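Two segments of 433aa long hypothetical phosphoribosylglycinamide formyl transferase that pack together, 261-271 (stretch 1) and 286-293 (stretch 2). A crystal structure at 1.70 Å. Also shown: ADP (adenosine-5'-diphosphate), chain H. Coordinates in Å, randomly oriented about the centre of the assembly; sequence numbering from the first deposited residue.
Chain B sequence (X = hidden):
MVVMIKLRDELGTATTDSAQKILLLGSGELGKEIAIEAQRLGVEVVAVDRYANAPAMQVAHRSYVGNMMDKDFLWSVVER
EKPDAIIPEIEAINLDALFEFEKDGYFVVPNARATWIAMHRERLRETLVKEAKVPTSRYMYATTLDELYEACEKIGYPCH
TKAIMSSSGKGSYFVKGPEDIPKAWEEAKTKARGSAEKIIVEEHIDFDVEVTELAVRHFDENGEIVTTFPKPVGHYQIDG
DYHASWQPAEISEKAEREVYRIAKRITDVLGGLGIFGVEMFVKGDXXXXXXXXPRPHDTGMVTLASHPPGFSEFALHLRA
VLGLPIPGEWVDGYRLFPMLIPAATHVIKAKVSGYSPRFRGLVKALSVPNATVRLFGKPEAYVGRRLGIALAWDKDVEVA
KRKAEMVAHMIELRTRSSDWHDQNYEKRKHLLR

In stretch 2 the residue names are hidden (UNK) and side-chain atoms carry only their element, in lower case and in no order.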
# COMPACT_ATOMS: atom_id res chain seq x y z
N ARG B 261 8.36 -18.85 -21.86
CA ARG B 261 7.77 -19.93 -22.64
C ARG B 261 7.29 -21.10 -21.76
O ARG B 261 6.19 -21.64 -21.96
CB ARG B 261 8.81 -20.43 -23.67
CG ARG B 261 8.26 -21.45 -24.69
CD ARG B 261 9.39 -22.10 -25.53
NE ARG B 261 10.19 -23.07 -24.78
CZ ARG B 261 9.77 -24.29 -24.42
NH1 ARG B 261 8.54 -24.70 -24.75
NH2 ARG B 261 10.59 -25.10 -23.76
N ILE B 262 8.14 -21.50 -20.82
CA ILE B 262 7.83 -22.63 -19.92
C ILE B 262 6.66 -22.25 -19.01
O ILE B 262 5.71 -23.03 -18.82
CB ILE B 262 9.08 -23.00 -19.09
CG1 ILE B 262 10.05 -23.77 -20.00
CG2 ILE B 262 8.70 -23.87 -17.88
CD1 ILE B 262 11.39 -23.94 -19.46
N ALA B 263 6.72 -21.04 -18.44
CA ALA B 263 5.60 -20.59 -17.57
C ALA B 263 4.29 -20.60 -18.36
O ALA B 263 3.25 -21.07 -17.87
CB ALA B 263 5.90 -19.13 -17.00
N LYS B 264 4.30 -20.11 -19.60
CA LYS B 264 3.06 -20.07 -20.39
C LYS B 264 2.47 -21.46 -20.62
O LYS B 264 1.24 -21.65 -20.53
CB LYS B 264 3.32 -19.38 -21.74
CG LYS B 264 2.11 -19.31 -22.69
CD LYS B 264 1.04 -18.38 -22.20
CE LYS B 264 0.13 -17.88 -23.36
NZ LYS B 264 -0.62 -18.99 -24.04
N ARG B 265 3.33 -22.43 -20.92
CA ARG B 265 2.86 -23.80 -21.17
C ARG B 265 2.22 -24.36 -19.90
O ARG B 265 1.22 -25.05 -19.96
CB ARG B 265 4.03 -24.69 -21.60
CG ARG B 265 4.36 -24.59 -23.10
CD ARG B 265 5.52 -25.51 -23.41
NE ARG B 265 5.74 -25.72 -24.84
CZ ARG B 265 4.86 -26.29 -25.65
NH1 ARG B 265 3.68 -26.72 -25.18
NH2 ARG B 265 5.17 -26.46 -26.93
N ILE B 266 2.79 -24.01 -18.75
CA ILE B 266 2.25 -24.51 -17.48
C ILE B 266 0.94 -23.83 -17.12
O ILE B 266 -0.04 -24.50 -16.78
CB ILE B 266 3.25 -24.32 -16.35
CG1 ILE B 266 4.41 -25.32 -16.53
CG2 ILE B 266 2.56 -24.54 -14.97
CD1 ILE B 266 5.67 -24.97 -15.71
N THR B 267 0.90 -22.51 -17.19
CA THR B 267 -0.35 -21.84 -16.82
C THR B 267 -1.48 -22.10 -17.82
O THR B 267 -2.64 -22.12 -17.43
CB THR B 267 -0.13 -20.32 -16.57
OG1 THR B 267 0.32 -19.69 -17.77
CG2 THR B 267 0.92 -20.12 -15.45
N ASP B 268 -1.16 -22.29 -19.11
CA ASP B 268 -2.22 -22.62 -20.08
C ASP B 268 -2.87 -23.96 -19.65
O ASP B 268 -4.09 -24.15 -19.84
CB ASP B 268 -1.63 -22.81 -21.49
CG ASP B 268 -1.36 -21.50 -22.20
OD1 ASP B 268 -0.69 -21.56 -23.26
OD2 ASP B 268 -1.79 -20.41 -21.72
N VAL B 269 -2.08 -24.89 -19.13
CA VAL B 269 -2.66 -26.15 -18.66
C VAL B 269 -3.46 -25.99 -17.35
O VAL B 269 -4.56 -26.55 -17.20
CB VAL B 269 -1.58 -27.22 -18.44
CG1 VAL B 269 -2.19 -28.45 -17.75
CG2 VAL B 269 -0.97 -27.62 -19.81
N LEU B 270 -2.92 -25.24 -16.38
CA LEU B 270 -3.64 -25.10 -15.11
C LEU B 270 -4.93 -24.30 -15.29
O LEU B 270 -5.94 -24.62 -14.66
CB LEU B 270 -2.72 -24.49 -14.02
CG LEU B 270 -1.51 -25.38 -13.68
CD1 LEU B 270 -0.62 -24.65 -12.68
CD2 LEU B 270 -1.99 -26.75 -13.08
N GLY B 271 -4.89 -23.26 -16.13
CA GLY B 271 -6.07 -22.46 -16.43
C GLY B 271 -6.54 -21.54 -15.31
O GLY B 271 -5.76 -21.25 -14.40
N UNK B 286 19.94 -22.57 -20.25
CA UNK B 286 19.08 -23.72 -19.97
C UNK B 286 18.15 -23.50 -18.77
O UNK B 286 18.58 -23.03 -17.70
c UNK B 286 19.91 -24.99 -19.72
n UNK B 286 17.25 -28.29 -19.93
c UNK B 286 19.00 -26.21 -19.66
c UNK B 286 19.65 -27.51 -20.11
c UNK B 286 18.58 -28.51 -20.60
N UNK B 287 16.88 -23.86 -18.94
CA UNK B 287 15.88 -23.67 -17.87
C UNK B 287 15.12 -24.98 -17.60
O UNK B 287 14.75 -25.71 -18.54
c UNK B 287 14.89 -22.55 -18.28
c UNK B 287 15.67 -21.28 -18.63
c UNK B 287 13.87 -22.26 -17.15
N UNK B 288 14.91 -25.29 -16.33
CA UNK B 288 14.16 -26.49 -15.94
C UNK B 288 12.98 -26.06 -15.07
O UNK B 288 13.17 -25.22 -14.20
c UNK B 288 19.68 -28.36 -16.78
c UNK B 288 20.24 -27.16 -16.44
c UNK B 288 15.01 -27.42 -15.08
c UNK B 288 17.52 -27.54 -15.89
c UNK B 288 16.22 -29.34 -16.29
c UNK B 288 19.49 -26.13 -15.83
n UNK B 288 17.49 -29.63 -16.74
c UNK B 288 18.12 -26.32 -15.55
c UNK B 288 16.18 -28.07 -15.76
c UNK B 288 18.31 -28.55 -16.51
N UNK B 289 11.79 -26.62 -15.30
CA UNK B 289 10.62 -26.30 -14.47
C UNK B 289 10.71 -27.15 -13.24
O UNK B 289 10.95 -28.35 -13.33
c UNK B 289 9.30 -26.60 -15.21
N UNK B 290 10.48 -26.54 -12.07
CA UNK B 290 10.59 -27.29 -10.84
C UNK B 290 9.20 -27.58 -10.30
O UNK B 290 8.79 -28.72 -10.23
n UNK B 290 11.67 -26.28 -7.44
c UNK B 290 11.45 -27.12 -8.46
o UNK B 290 11.29 -28.32 -8.31
c UNK B 290 11.44 -26.50 -9.85
N UNK B 291 8.47 -26.54 -9.91
CA UNK B 291 7.12 -26.77 -9.41
C UNK B 291 6.35 -25.46 -9.58
O UNK B 291 6.84 -24.54 -10.20
c UNK B 291 7.74 -26.09 -7.03
c UNK B 291 7.95 -26.58 -5.61
c UNK B 291 7.19 -27.18 -7.94
o UNK B 291 7.30 -27.58 -5.23
o UNK B 291 8.74 -25.96 -4.87
N UNK B 292 5.13 -25.38 -9.07
CA UNK B 292 4.38 -24.13 -9.25
C UNK B 292 3.37 -23.94 -8.12
O UNK B 292 2.79 -24.90 -7.62
c UNK B 292 3.65 -24.13 -10.64
c UNK B 292 2.60 -23.01 -10.73
c UNK B 292 2.98 -25.44 -10.85
N UNK B 293 3.22 -22.70 -7.67
CA UNK B 293 2.22 -22.41 -6.64
C UNK B 293 1.13 -21.65 -7.38
O UNK B 293 1.40 -20.65 -8.03
c UNK B 293 2.81 -21.54 -5.53
o UNK B 293 1.91 -21.56 -4.44
PB ADP H . 9.51 -27.30 -1.57
O1B ADP H . 8.29 -26.52 -1.84
O2B ADP H . 10.80 -26.67 -0.84
O3B ADP H . 9.49 -28.91 -1.48
PA ADP H . 11.29 -28.33 -3.47
O1A ADP H . 11.44 -29.44 -2.50
O2A ADP H . 10.84 -28.88 -4.91
O3A ADP H . 10.17 -27.26 -3.03
O5' ADP H . 12.67 -27.53 -3.67
C5' ADP H . 13.31 -26.91 -2.56
C4' ADP H . 14.75 -26.55 -2.95
O4' ADP H . 15.59 -27.71 -3.02
C3' ADP H . 14.75 -25.98 -4.37
O3' ADP H . 14.38 -24.60 -4.32
C2' ADP H . 16.25 -26.11 -4.64
O2' ADP H . 16.96 -25.17 -3.83
C1' ADP H . 16.49 -27.53 -4.13
N9 ADP H . 16.14 -28.54 -5.16
C8 ADP H . 14.98 -29.18 -5.27
N7 ADP H . 15.04 -30.03 -6.30
C5 ADP H . 16.24 -29.92 -6.84
C6 ADP H . 16.88 -30.52 -7.93
N6 ADP H . 16.26 -31.46 -8.63
N1 ADP H . 18.13 -30.15 -8.23
C2 ADP H . 18.77 -29.24 -7.52
N3 ADP H . 18.20 -28.65 -6.48
C4 ADP H . 16.95 -28.97 -6.12

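Position 286 opens the strand. Its side chain is four carbons in a row ending in one nitrogen. Nothing of stretch 1 lies near it; the chain is exposed. An unbranched chain with a terminal amine is Lys286.

Position 287 has three side-chain carbons, one carrying the other two. The branch is at the first carbon, and CA-to-CB points toward the helix. One branch carbon lies 3.8 Å from Ile262 CD1. A beta-branched chain of three carbons with no oxygen is Val287, and the carbon in contact is CG1.

Position 288 has one carbon followed by fused five- and six-membered rings, which hold eight carbons and one nitrogen. CA-to-CB points away from the helix, and the ring system makes no contact with it. An indole identifies Trp288.

Position 289 has a single side-chain carbon, directed toward the helix. This CB lies 3.9 Å from Ile262 CG2 and 4.0 Å from Ile266 CD1. One carbon alone means Ala289. Its CA is 7.1 Å from the CA of Ile262, so the backbones come close here.

Position 290 has two carbons, the second carrying one oxygen and one nitrogen. CA-to-CB points away from the helix. The terminal amide after a single CB gives Asn290. Its OD1 is 3.5 Å from O2A of ADP.

Position 291 has three carbons, the third carrying two oxygens. CA-to-CB again points away from the helix. A carboxylate on this longer chain is Glu291. Its OE2 approaches O3A of ADP to 2.7 Å.

Position 292 has one carbon carrying two more, and CA-to-CB points toward the helix. One branch carbon lies 4.2 Å from Ile266 CG2, and both lie 4.1 Å from Leu270 CD1. The three-carbon fork is Val292; the carbon nearer Ile266 is CG1, and Leu270 CD1 is equally close to CG1 and CG2.

Position 293 has one carbon and one oxygen. CA-to-CB points away, and the side chain stays clear of the helix. A single carbon bearing a hydroxyl is Ser293.

The contact is wholly apolar, with no hydrogen bond between the stretches. Helix and strand run in similar directions, 31° apart, with axes 9.5 Å apart at closest approach. Ile262, Ile266 and Leu270 recur every four residues, so they line one side of the helix. Val287, Ala289 and Val292 meet them. The spacing on the strand is not strictly alternate: Asn290 and Glu291 both point away before Val292 turns back. The CB of Ala289 is touched by both isoleucines, Ile262 through CG2 and Ile266 through CD1. Together the stretches bury 256 Å².

Stretch 2 (286-293) KVWANEVS
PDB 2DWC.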